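Local structure of indole-3-acetic acid-amido synthetase GH3.15 (Arabidopsis thaliana, 6E1Q) at residues A[479-484]-A[531-536]; A[539-544]-A[568-573]; A[527-532]-A[575-580]. The protein conjugates the auxin precursor indole-3-butyric acid with glutamine, and possibly cysteine, using ATP, and joins the herbicide 2,4-DB to glutamine. All coordinates share one frame; numbering follows the deposited sequence.

The three contacts tie together the C-terminal part of the chain, away from the annotated ATP and substrate sites. Contacts 1 and 3 share strand 529-533, paired with strand 477-485 in one and with strand 574-579 in the other, so that the three strands lie next to one another in a mixed sheet; the centres of these contacts are about 9 Å apart. Contact 2 joins helices 537-547 and 564-571, whose segments fall inside the loop that contact 3 closes. Its centre lies about 10 Å from that of contact 1 and about 17 Å from that of contact 3. Lys531, common to contacts 1 and 3, forms a salt bridge to Glu571, joining sheet to helix.

Contact 1: residues A[479-484]-A[531-536]; sequences VIYWEL and KVVKPG
The Lys531 chain runs alongside the Tyr481 ring, the two pointing the same way, and its CD lies 3.9 Å from Tyr481 CE1. On its flank Val479 CG1 presses against the same methylene, 3.5 Å from Lys531 CD, a tight fit between carbons. That methyl also sits above one face of the Tyr481 ring, offset toward the rim. Beyond the aliphatic part, Lys531 NZ forms a salt bridge to Glu571, outside both segments. The Val533 side chain crosses that of Tyr481 at about a right angle, its CG1 meeting Tyr481 CD1. The backbones beneath form a parallel strand pair within the mixed sheet of the C-terminal domain, with strand 477-485 between strands 461-470 and 529-533. Lys531 N donates to Ile480 O at 2.8 Å, Trp482 N to Lys531 O, and Val533 N to Trp482 O. On the face bearing Trp482 and Val532, Leu484 CD1 reaches Val532 CG2 at 4.1 Å, while the Trp482 indole turns away toward Met500 and Cys503 of helix 497-510. Where the strand of Val533 gives way to a loop, Glu483 takes over: with CG anti to the backbone N (chi1 -179°) and the rest extended, its OE2 accepts Gly536 N at 3.1 Å, from above the carboxylate plane. Its OE1 accepts Phe538 N, so one carboxylate holds two backbone N-H groups at the start of helix 537-547.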
loop_
_atom_site.group_PDB
_atom_site.type_symbol
_atom_site.label_atom_id
_atom_site.label_comp_id
_atom_site.label_asym_id
_atom_site.label_seq_id
_atom_site.Cartn_x
_atom_site.Cartn_y
_atom_site.Cartn_z
ATOM N N VAL A 479 -10.347 -18.944 -13.679
ATOM C CA VAL A 479 -9.935 -18.126 -14.811
ATOM C C VAL A 479 -8.966 -17.068 -14.291
ATOM O O VAL A 479 -9.334 -16.273 -13.415
ATOM C CB VAL A 479 -11.144 -17.454 -15.485
ATOM C CG1 VAL A 479 -10.672 -16.454 -16.519
ATOM C CG2 VAL A 479 -12.060 -18.490 -16.118
ATOM N N ILE A 480 -7.747 -17.039 -14.835
ATOM C CA ILE A 480 -6.778 -15.981 -14.536
ATOM C C ILE A 480 -6.598 -15.095 -15.767
ATOM O O ILE A 480 -6.246 -15.582 -16.848
ATOM C CB ILE A 480 -5.430 -16.556 -14.072
ATOM C CG1 ILE A 480 -5.645 -17.801 -13.215
ATOM C CG2 ILE A 480 -4.643 -15.498 -13.310
ATOM C CD1 ILE A 480 -6.226 -17.525 -11.847
ATOM N N TYR A 481 -6.818 -13.786 -15.602
ATOM C CA TYR A 481 -6.605 -12.818 -16.679
ATOM C C TYR A 481 -5.180 -12.267 -16.604
ATOM O O TYR A 481 -4.784 -11.695 -15.587
ATOM C CB TYR A 481 -7.616 -11.668 -16.601
ATOM C CG TYR A 481 -9.068 -12.098 -16.688
ATOM C CD1 TYR A 481 -9.697 -12.262 -17.918
ATOM C CD2 TYR A 481 -9.809 -12.346 -15.535
ATOM C CE1 TYR A 481 -11.035 -12.670 -17.998
ATOM C CE2 TYR A 481 -11.140 -12.750 -15.603
ATOM C CZ TYR A 481 -11.742 -12.903 -16.834
ATOM O OH TYR A 481 -13.049 -13.298 -16.879
ATOM N N TRP A 482 -4.433 -12.394 -17.695
ATOM C CA TRP A 482 -3.041 -11.965 -17.774
ATOM C C TRP A 482 -2.920 -10.859 -18.815
ATOM O O TRP A 482 -3.274 -11.061 -19.981
ATOM C CB TRP A 482 -2.124 -13.138 -18.155
ATOM C CG TRP A 482 -1.630 -13.955 -16.988
ATOM C CD1 TRP A 482 -2.148 -13.984 -15.734
ATOM C CD2 TRP A 482 -0.510 -14.847 -16.982
ATOM N NE1 TRP A 482 -1.427 -14.845 -14.941
ATOM C CE2 TRP A 482 -0.412 -15.384 -15.682
ATOM C CE3 TRP A 482 0.417 -15.243 -17.949
ATOM C CZ2 TRP A 482 0.579 -16.289 -15.319
ATOM C CZ3 TRP A 482 1.411 -16.149 -17.588
ATOM C CH2 TRP A 482 1.486 -16.651 -16.284
ATOM N N GLU A 483 -2.414 -9.701 -18.408
ATOM C CA GLU A 483 -2.053 -8.664 -19.370
ATOM C C GLU A 483 -0.544 -8.705 -19.572
ATOM O O GLU A 483 0.217 -8.489 -18.624
ATOM C CB GLU A 483 -2.494 -7.275 -18.916
ATOM C CG GLU A 483 -2.122 -6.211 -19.940
ATOM C CD GLU A 483 -2.687 -4.844 -19.623
ATOM O OE1 GLU A 483 -3.822 -4.771 -19.097
ATOM O OE2 GLU A 483 -1.994 -3.844 -19.920
ATOM N N LEU A 484 -0.118 -9.005 -20.796
ATOM C CA LEU A 484 1.287 -9.187 -21.128
ATOM C C LEU A 484 1.853 -7.963 -21.839
ATOM O O LEU A 484 1.136 -7.259 -22.552
ATOM C CB LEU A 484 1.480 -10.431 -22.011
ATOM C CG LEU A 484 1.034 -11.755 -21.373
ATOM C CD1 LEU A 484 1.241 -12.963 -22.302
ATOM C CD2 LEU A 484 1.725 -11.971 -20.028
ATOM N N LYS A 531 -6.509 -16.444 -19.549
ATOM C CA LYS A 531 -6.968 -15.634 -20.667
ATOM C C LYS A 531 -6.063 -14.413 -20.765
ATOM O O LYS A 531 -5.894 -13.677 -19.786
ATOM C CB LYS A 531 -8.433 -15.231 -20.497
ATOM C CG LYS A 531 -9.407 -16.428 -20.437
ATOM C CD LYS A 531 -10.816 -16.024 -19.977
ATOM C CE LYS A 531 -11.888 -16.612 -20.869
ATOM N NZ LYS A 531 -13.047 -17.177 -20.131
ATOM N N VAL A 532 -5.439 -14.236 -21.922
ATOM C CA VAL A 532 -4.607 -13.065 -22.162
ATOM C C VAL A 532 -5.496 -11.916 -22.618
ATOM O O VAL A 532 -6.285 -12.060 -23.558
ATOM C CB VAL A 532 -3.522 -13.383 -23.198
ATOM C CG1 VAL A 532 -2.738 -12.138 -23.554
ATOM C CG2 VAL A 532 -2.596 -14.455 -22.639
ATOM N N VAL A 533 -5.392 -10.778 -21.944
ATOM C CA VAL A 533 -6.217 -9.621 -22.277
ATOM C C VAL A 533 -5.358 -8.579 -22.973
ATOM O O VAL A 533 -4.148 -8.487 -22.743
ATOM C CB VAL A 533 -6.917 -9.037 -21.036
ATOM C CG1 VAL A 533 -7.973 -10.008 -20.549
ATOM C CG2 VAL A 533 -5.894 -8.765 -19.928
ATOM N N LYS A 534 -5.995 -7.809 -23.853
ATOM C CA LYS A 534 -5.309 -6.752 -24.584
ATOM C C LYS A 534 -4.691 -5.737 -23.620
ATOM O O LYS A 534 -5.203 -5.521 -22.515
ATOM C CB LYS A 534 -6.291 -6.049 -25.529
ATOM C CG LYS A 534 -5.682 -5.572 -26.847
ATOM C CD LYS A 534 -6.607 -4.631 -27.630
ATOM C CE LYS A 534 -6.566 -4.947 -29.135
ATOM N NZ LYS A 534 -7.387 -4.009 -29.943
ATOM N N PRO A 535 -3.578 -5.110 -24.006
ATOM C CA PRO A 535 -3.015 -4.025 -23.193
ATOM C C PRO A 535 -4.053 -2.940 -22.914
ATOM O O PRO A 535 -4.918 -2.646 -23.746
ATOM C CB PRO A 535 -1.873 -3.488 -24.063
ATOM C CG PRO A 535 -1.459 -4.652 -24.899
ATOM C CD PRO A 535 -2.700 -5.474 -25.137
ATOM N N GLY A 536 -3.957 -2.340 -21.727
ATOM C CA GLY A 536 -4.947 -1.383 -21.274
ATOM C C GLY A 536 -6.160 -1.986 -20.601
ATOM O O GLY A 536 -6.996 -1.234 -20.078
#

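Contact 2: residues A[539-544]-A[568-573]; sequences DELMNF and KILEAN
Ile569 reaches across to Glu540, tip to tip, and carries most of the apolar packing between the two segments. Its CG2 touches the aliphatic part of the glutamate, 3.6 Å from Glu540 CG. In Ile569, chi1 (-72°) puts CG1 anti to the carbonyl carbon, and the extended chi2 (-164°) then carries CD1 to 3.6 Å from Phe544 CB and also close to Phe544 CD1. A lesser apolar contact joins Leu541 CD1 and Leu570 CD1 at 4.3 Å.

The polar part centres on the amide of Asn573. Its ND2 donates to Glu540 OE1 at 3.1 Å, in the amide plane but arriving from above the carboxylate, the two planes being 72° apart. The same nitrogen also donates to Ile569 O, at 2.6 Å and again in the amide plane. One amide group thus joins the carbonyl of Ile569, four residues earlier, to a carboxylate on the other helix, and the two bonds fix its rotation. An alanine here would probably leave Glu540 OE1 and Ile569 O without this shared donor and let the carboxylate of Glu540 turn more freely.

This is helix-to-helix packing, with helix 537-547 laid against helix 564-571. Leu541 and Phe544 extend it to Ala566, and Tyr555 of the intervening loop touches Leu541. Met542 and Asn543 meet Lys225 of helix 220-243, while Asn573 joins Lys534, just past strand 529-533, by a backbone hydrogen bond.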
loop_
_atom_site.group_PDB
_atom_site.type_symbol
_atom_site.label_atom_id
_atom_site.label_comp_id
_atom_site.label_asym_id
_atom_site.label_seq_id
_atom_site.Cartn_x
_atom_site.Cartn_y
_atom_site.Cartn_z
ATOM N N ASP A 539 -6.246 -0.870 -16.907
ATOM C CA ASP A 539 -6.667 0.522 -16.749
ATOM C C ASP A 539 -8.164 0.688 -16.964
ATOM O O ASP A 539 -8.807 1.467 -16.256
ATOM C CB ASP A 539 -5.908 1.429 -17.704
ATOM C CG ASP A 539 -4.482 1.579 -17.315
ATOM O OD1 ASP A 539 -4.135 1.115 -16.206
ATOM O OD2 ASP A 539 -3.720 2.174 -18.096
ATOM N N GLU A 540 -8.741 -0.024 -17.938
ATOM C CA GLU A 540 -10.195 -0.001 -18.083
ATOM C C GLU A 540 -10.869 -0.540 -16.828
ATOM O O GLU A 540 -11.866 0.020 -16.355
ATOM C CB GLU A 540 -10.636 -0.811 -19.312
ATOM C CG GLU A 540 -12.178 -0.853 -19.501
ATOM C CD GLU A 540 -12.632 -1.600 -20.773
ATOM O OE1 GLU A 540 -11.768 -2.040 -21.554
ATOM O OE2 GLU A 540 -13.857 -1.748 -20.993
ATOM N N LEU A 541 -10.340 -1.632 -16.281
ATOM C CA LEU A 541 -10.879 -2.176 -15.045
ATOM C C LEU A 541 -10.816 -1.134 -13.945
ATOM O O LEU A 541 -11.798 -0.892 -13.238
ATOM C CB LEU A 541 -10.099 -3.436 -14.642
ATOM C CG LEU A 541 -10.611 -4.145 -13.381
ATOM C CD1 LEU A 541 -12.032 -4.706 -13.613
ATOM C CD2 LEU A 541 -9.678 -5.254 -12.947
ATOM N N MET A 542 -9.659 -0.488 -13.810
ATOM C CA MET A 542 -9.479 0.515 -12.771
ATOM C C MET A 542 -10.469 1.659 -12.925
ATOM O O MET A 542 -11.092 2.085 -11.943
ATOM C CB MET A 542 -8.043 1.040 -12.810
ATOM C CG MET A 542 -7.884 2.385 -12.137
ATOM S SD MET A 542 -6.206 2.728 -11.653
ATOM C CE MET A 542 -5.850 3.549 -13.173
ATOM N N ASN A 543 -10.629 2.171 -14.149
ATOM C CA ASN A 543 -11.525 3.308 -14.358
ATOM C C ASN A 543 -12.969 2.927 -14.064
ATOM O O ASN A 543 -13.780 3.774 -13.658
ATOM C CB ASN A 543 -11.384 3.837 -15.789
ATOM C CG ASN A 543 -10.066 4.563 -16.009
ATOM O OD1 ASN A 543 -9.494 5.131 -15.080
ATOM N ND2 ASN A 543 -9.591 4.568 -17.246
ATOM N N PHE A 544 -13.299 1.652 -14.258
ATOM C CA PHE A 544 -14.619 1.165 -13.893
ATOM C C PHE A 544 -14.863 1.332 -12.395
ATOM O O PHE A 544 -15.901 1.858 -11.975
ATOM C CB PHE A 544 -14.753 -0.301 -14.314
ATOM C CG PHE A 544 -15.985 -0.957 -13.791
ATOM C CD1 PHE A 544 -17.213 -0.737 -14.392
ATOM C CD2 PHE A 544 -15.920 -1.776 -12.672
ATOM C CE1 PHE A 544 -18.355 -1.333 -13.894
ATOM C CE2 PHE A 544 -17.059 -2.378 -12.165
ATOM C CZ PHE A 544 -18.275 -2.157 -12.774
ATOM N N LYS A 568 -17.623 -8.452 -17.098
ATOM C CA LYS A 568 -17.918 -8.193 -18.500
ATOM C C LYS A 568 -16.835 -7.329 -19.139
ATOM O O LYS A 568 -16.539 -7.467 -20.330
ATOM C CB LYS A 568 -19.305 -7.555 -18.604
ATOM C CG LYS A 568 -19.749 -7.206 -20.011
ATOM C CD LYS A 568 -21.192 -6.715 -20.008
ATOM C CE LYS A 568 -21.362 -5.377 -20.714
ATOM N NZ LYS A 568 -20.495 -5.192 -21.934
ATOM N N ILE A 569 -16.197 -6.472 -18.354
ATOM C CA ILE A 569 -15.090 -5.674 -18.871
ATOM C C ILE A 569 -13.866 -6.547 -19.145
ATOM O O ILE A 569 -13.188 -6.389 -20.167
ATOM C CB ILE A 569 -14.752 -4.537 -17.897
ATOM C CG1 ILE A 569 -15.845 -3.455 -17.940
ATOM C CG2 ILE A 569 -13.342 -3.998 -18.191
ATOM C CD1 ILE A 569 -15.427 -2.141 -17.317
ATOM N N LEU A 570 -13.519 -7.431 -18.211
ATOM C CA LEU A 570 -12.391 -8.323 -18.462
ATOM C C LEU A 570 -12.688 -9.273 -19.611
ATOM O O LEU A 570 -11.818 -9.523 -20.452
ATOM C CB LEU A 570 -12.030 -9.094 -17.204
ATOM C CG LEU A 570 -11.556 -8.185 -16.075
ATOM C CD1 LEU A 570 -11.865 -8.815 -14.747
ATOM C CD2 LEU A 570 -10.067 -7.985 -16.250
ATOM N N GLU A 571 -13.928 -9.768 -19.695
ATOM C CA GLU A 571 -14.241 -10.785 -20.689
ATOM C C GLU A 571 -14.163 -10.231 -22.107
ATOM O O GLU A 571 -13.709 -10.934 -23.014
ATOM C CB GLU A 571 -15.611 -11.419 -20.403
ATOM C CG GLU A 571 -15.583 -12.656 -19.461
ATOM C CD GLU A 571 -14.671 -13.810 -19.930
ATOM O OE1 GLU A 571 -14.130 -13.760 -21.056
ATOM O OE2 GLU A 571 -14.484 -14.773 -19.154
ATOM N N ALA A 572 -14.538 -8.973 -22.333
ATOM C CA ALA A 572 -14.425 -8.543 -23.722
ATOM C C ALA A 572 -13.055 -7.959 -24.056
ATOM O O ALA A 572 -12.835 -7.550 -25.199
ATOM C CB ALA A 572 -15.549 -7.559 -24.089
ATOM N N ASN A 573 -12.118 -7.931 -23.119
ATOM C CA ASN A 573 -10.730 -7.664 -23.485
ATOM C C ASN A 573 -9.943 -8.930 -23.827
ATOM O O ASN A 573 -8.770 -8.826 -24.201
ATOM C CB ASN A 573 -9.998 -6.908 -22.368
ATOM C CG ASN A 573 -10.380 -5.436 -22.306
ATOM O OD1 ASN A 573 -9.711 -4.580 -22.913
ATOM N ND2 ASN A 573 -11.411 -5.124 -21.512
#

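Contact 3: residues A[527-532]-A[575-580]; sequences PLEIKV and ISEFLS
The edge of the C-terminal mixed sheet is formed here, where strand 574-579, outermost within the chain, runs antiparallel to strand 529-533. Ile530 and Phe578 are a hydrogen-bonded pair: Ile530 N donates to Phe578 O and Phe578 N to Ile530 O, both at 2.8 Å. Farther along, Val532 N donates to Ser576 O and Ile575 N to Val532 O, the latter at 2.7 Å. At the other end Ser580 N donates to Leu528 O. Non-hydrogen-bonded pairs, Glu529 with Leu579 and Lys531 with Glu577, fill the places between. On the Ile530 and Phe578 face, Val532 CG2 touches the Phe578 ring at its edge, 4.0 Å from CE2, and helix 497-510 packs on this face, Met500 touching both Ile530 and Phe578. Ser576 OG adds a contact to Val532 CB. The opposite face carries charge. Glu577 lies alongside Lys531, pointing the same way, with CG 3.4 Å from Lys531 CG. Its OE2 makes only a long salt bridge to Lys531 NZ at 3.8 Å; the shorter salt bridge of that ammonium goes to Glu571, outside both segments. Glu529 CG is anti to its backbone N (chi1 176°) and the chain is extended, which brings OE2 within 3.6 Å of Glu577 OE2. These like charges would probably repel, and the ammonium of Lys531, which completes a salt-bridge network with Glu529 and Glu577, is likely to offset the repulsion; Glu529 OE2 has its own long link to NZ, while OE1 accepts from His477 NE2. Next along that face, Leu579 CD2 packs on Glu529 CB at 3.6 Å and lies near Pro527 O.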
loop_
_atom_site.group_PDB
_atom_site.type_symbol
_atom_site.label_atom_id
_atom_site.label_comp_id
_atom_site.label_asym_id
_atom_site.label_seq_id
_atom_site.Cartn_x
_atom_site.Cartn_y
_atom_site.Cartn_z
ATOM N N PRO A 527 -9.893 -27.776 -15.425
ATOM C CA PRO A 527 -8.533 -27.301 -15.718
ATOM C C PRO A 527 -8.434 -25.783 -15.652
ATOM O O PRO A 527 -9.252 -25.068 -16.232
ATOM C CB PRO A 527 -8.273 -27.820 -17.139
ATOM C CG PRO A 527 -9.396 -28.819 -17.418
ATOM C CD PRO A 527 -10.550 -28.339 -16.614
ATOM N N LEU A 528 -7.408 -25.295 -14.960
ATOM C CA LEU A 528 -7.221 -23.856 -14.850
ATOM C C LEU A 528 -7.028 -23.241 -16.226
ATOM O O LEU A 528 -6.427 -23.838 -17.126
ATOM C CB LEU A 528 -6.027 -23.523 -13.962
ATOM C CG LEU A 528 -5.751 -22.034 -13.709
ATOM C CD1 LEU A 528 -5.377 -21.796 -12.262
ATOM C CD2 LEU A 528 -4.643 -21.527 -14.631
ATOM N N GLU A 529 -7.542 -22.024 -16.374
ATOM C CA GLU A 529 -7.546 -21.311 -17.638
ATOM C C GLU A 529 -6.877 -19.963 -17.459
ATOM O O GLU A 529 -7.184 -19.237 -16.511
ATOM C CB GLU A 529 -8.979 -21.117 -18.136
ATOM C CG GLU A 529 -9.105 -20.300 -19.399
ATOM C CD GLU A 529 -10.523 -20.351 -19.972
ATOM O OE1 GLU A 529 -11.442 -20.830 -19.268
ATOM O OE2 GLU A 529 -10.712 -19.918 -21.127
ATOM N N ILE A 530 -5.975 -19.620 -18.372
ATOM C CA ILE A 530 -5.404 -18.286 -18.441
ATOM C C ILE A 530 -5.923 -17.631 -19.707
ATOM O O ILE A 530 -5.813 -18.202 -20.804
ATOM C CB ILE A 530 -3.865 -18.298 -18.416
ATOM C CG1 ILE A 530 -3.355 -18.783 -17.058
ATOM C CG2 ILE A 530 -3.323 -16.897 -18.738
ATOM C CD1 ILE A 530 -1.837 -18.941 -16.986
ATOM N N LYS A 531 -6.509 -16.444 -19.549
ATOM C CA LYS A 531 -6.968 -15.634 -20.667
ATOM C C LYS A 531 -6.063 -14.413 -20.765
ATOM O O LYS A 531 -5.894 -13.677 -19.786
ATOM C CB LYS A 531 -8.433 -15.231 -20.497
ATOM C CG LYS A 531 -9.407 -16.428 -20.437
ATOM C CD LYS A 531 -10.816 -16.024 -19.977
ATOM C CE LYS A 531 -11.888 -16.612 -20.869
ATOM N NZ LYS A 531 -13.047 -17.177 -20.131
ATOM N N VAL A 532 -5.439 -14.236 -21.922
ATOM C CA VAL A 532 -4.607 -13.065 -22.162
ATOM C C VAL A 532 -5.496 -11.916 -22.618
ATOM O O VAL A 532 -6.285 -12.060 -23.558
ATOM C CB VAL A 532 -3.522 -13.383 -23.198
ATOM C CG1 VAL A 532 -2.738 -12.138 -23.554
ATOM C CG2 VAL A 532 -2.596 -14.455 -22.639
ATOM N N ILE A 575 -8.143 -11.863 -25.540
ATOM C CA ILE A 575 -7.629 -12.256 -26.853
ATOM C C ILE A 575 -7.635 -13.771 -26.989
ATOM O O ILE A 575 -8.408 -14.359 -27.758
ATOM C CB ILE A 575 -6.183 -11.780 -27.082
ATOM C CG1 ILE A 575 -6.003 -10.298 -26.834
ATOM C CG2 ILE A 575 -5.710 -12.193 -28.487
ATOM C CD1 ILE A 575 -4.529 -9.929 -26.873
ATOM N N SER A 576 -6.712 -14.397 -26.274
ATOM C CA SER A 576 -6.485 -15.821 -26.338
ATOM C C SER A 576 -6.806 -16.429 -24.986
ATOM O O SER A 576 -6.777 -15.751 -23.950
ATOM C CB SER A 576 -5.044 -16.117 -26.747
ATOM O OG SER A 576 -4.149 -15.156 -26.213
ATOM N N GLU A 577 -7.178 -17.697 -25.024
ATOM C CA GLU A 577 -7.439 -18.491 -23.845
ATOM C C GLU A 577 -6.557 -19.720 -23.911
ATOM O O GLU A 577 -6.271 -20.234 -24.996
ATOM C CB GLU A 577 -8.900 -18.930 -23.756
ATOM C CG GLU A 577 -9.871 -17.820 -23.509
ATOM C CD GLU A 577 -11.110 -17.929 -24.353
ATOM O OE1 GLU A 577 -10.989 -17.896 -25.595
ATOM O OE2 GLU A 577 -12.208 -18.041 -23.765
ATOM N N PHE A 578 -6.133 -20.187 -22.745
ATOM C CA PHE A 578 -5.296 -21.373 -22.649
ATOM C C PHE A 578 -5.740 -22.163 -21.433
ATOM O O PHE A 578 -6.141 -21.582 -20.419
ATOM C CB PHE A 578 -3.812 -21.000 -22.544
ATOM C CG PHE A 578 -3.336 -20.104 -23.655
ATOM C CD1 PHE A 578 -2.847 -20.640 -24.836
ATOM C CD2 PHE A 578 -3.401 -18.727 -23.527
ATOM C CE1 PHE A 578 -2.411 -19.815 -25.861
ATOM C CE2 PHE A 578 -2.970 -17.900 -24.539
ATOM C CZ PHE A 578 -2.475 -18.445 -25.715
ATOM N N LEU A 579 -5.683 -23.480 -21.541
ATOM C CA LEU A 579 -6.027 -24.368 -20.447
ATOM C C LEU A 579 -4.809 -25.188 -20.061
ATOM O O LEU A 579 -3.971 -25.523 -20.909
ATOM C CB LEU A 579 -7.169 -25.309 -20.831
ATOM C CG LEU A 579 -8.495 -24.654 -21.200
ATOM C CD1 LEU A 579 -9.394 -25.646 -21.953
ATOM C CD2 LEU A 579 -9.169 -24.164 -19.949
ATOM N N SER A 580 -4.719 -25.523 -18.777
ATOM C CA SER A 580 -3.709 -26.481 -18.350
ATOM C C SER A 580 -3.963 -27.814 -19.038
ATOM O O SER A 580 -5.102 -28.272 -19.121
ATOM C CB SER A 580 -3.742 -26.648 -16.832
ATOM O OG SER A 580 -2.910 -27.722 -16.409
#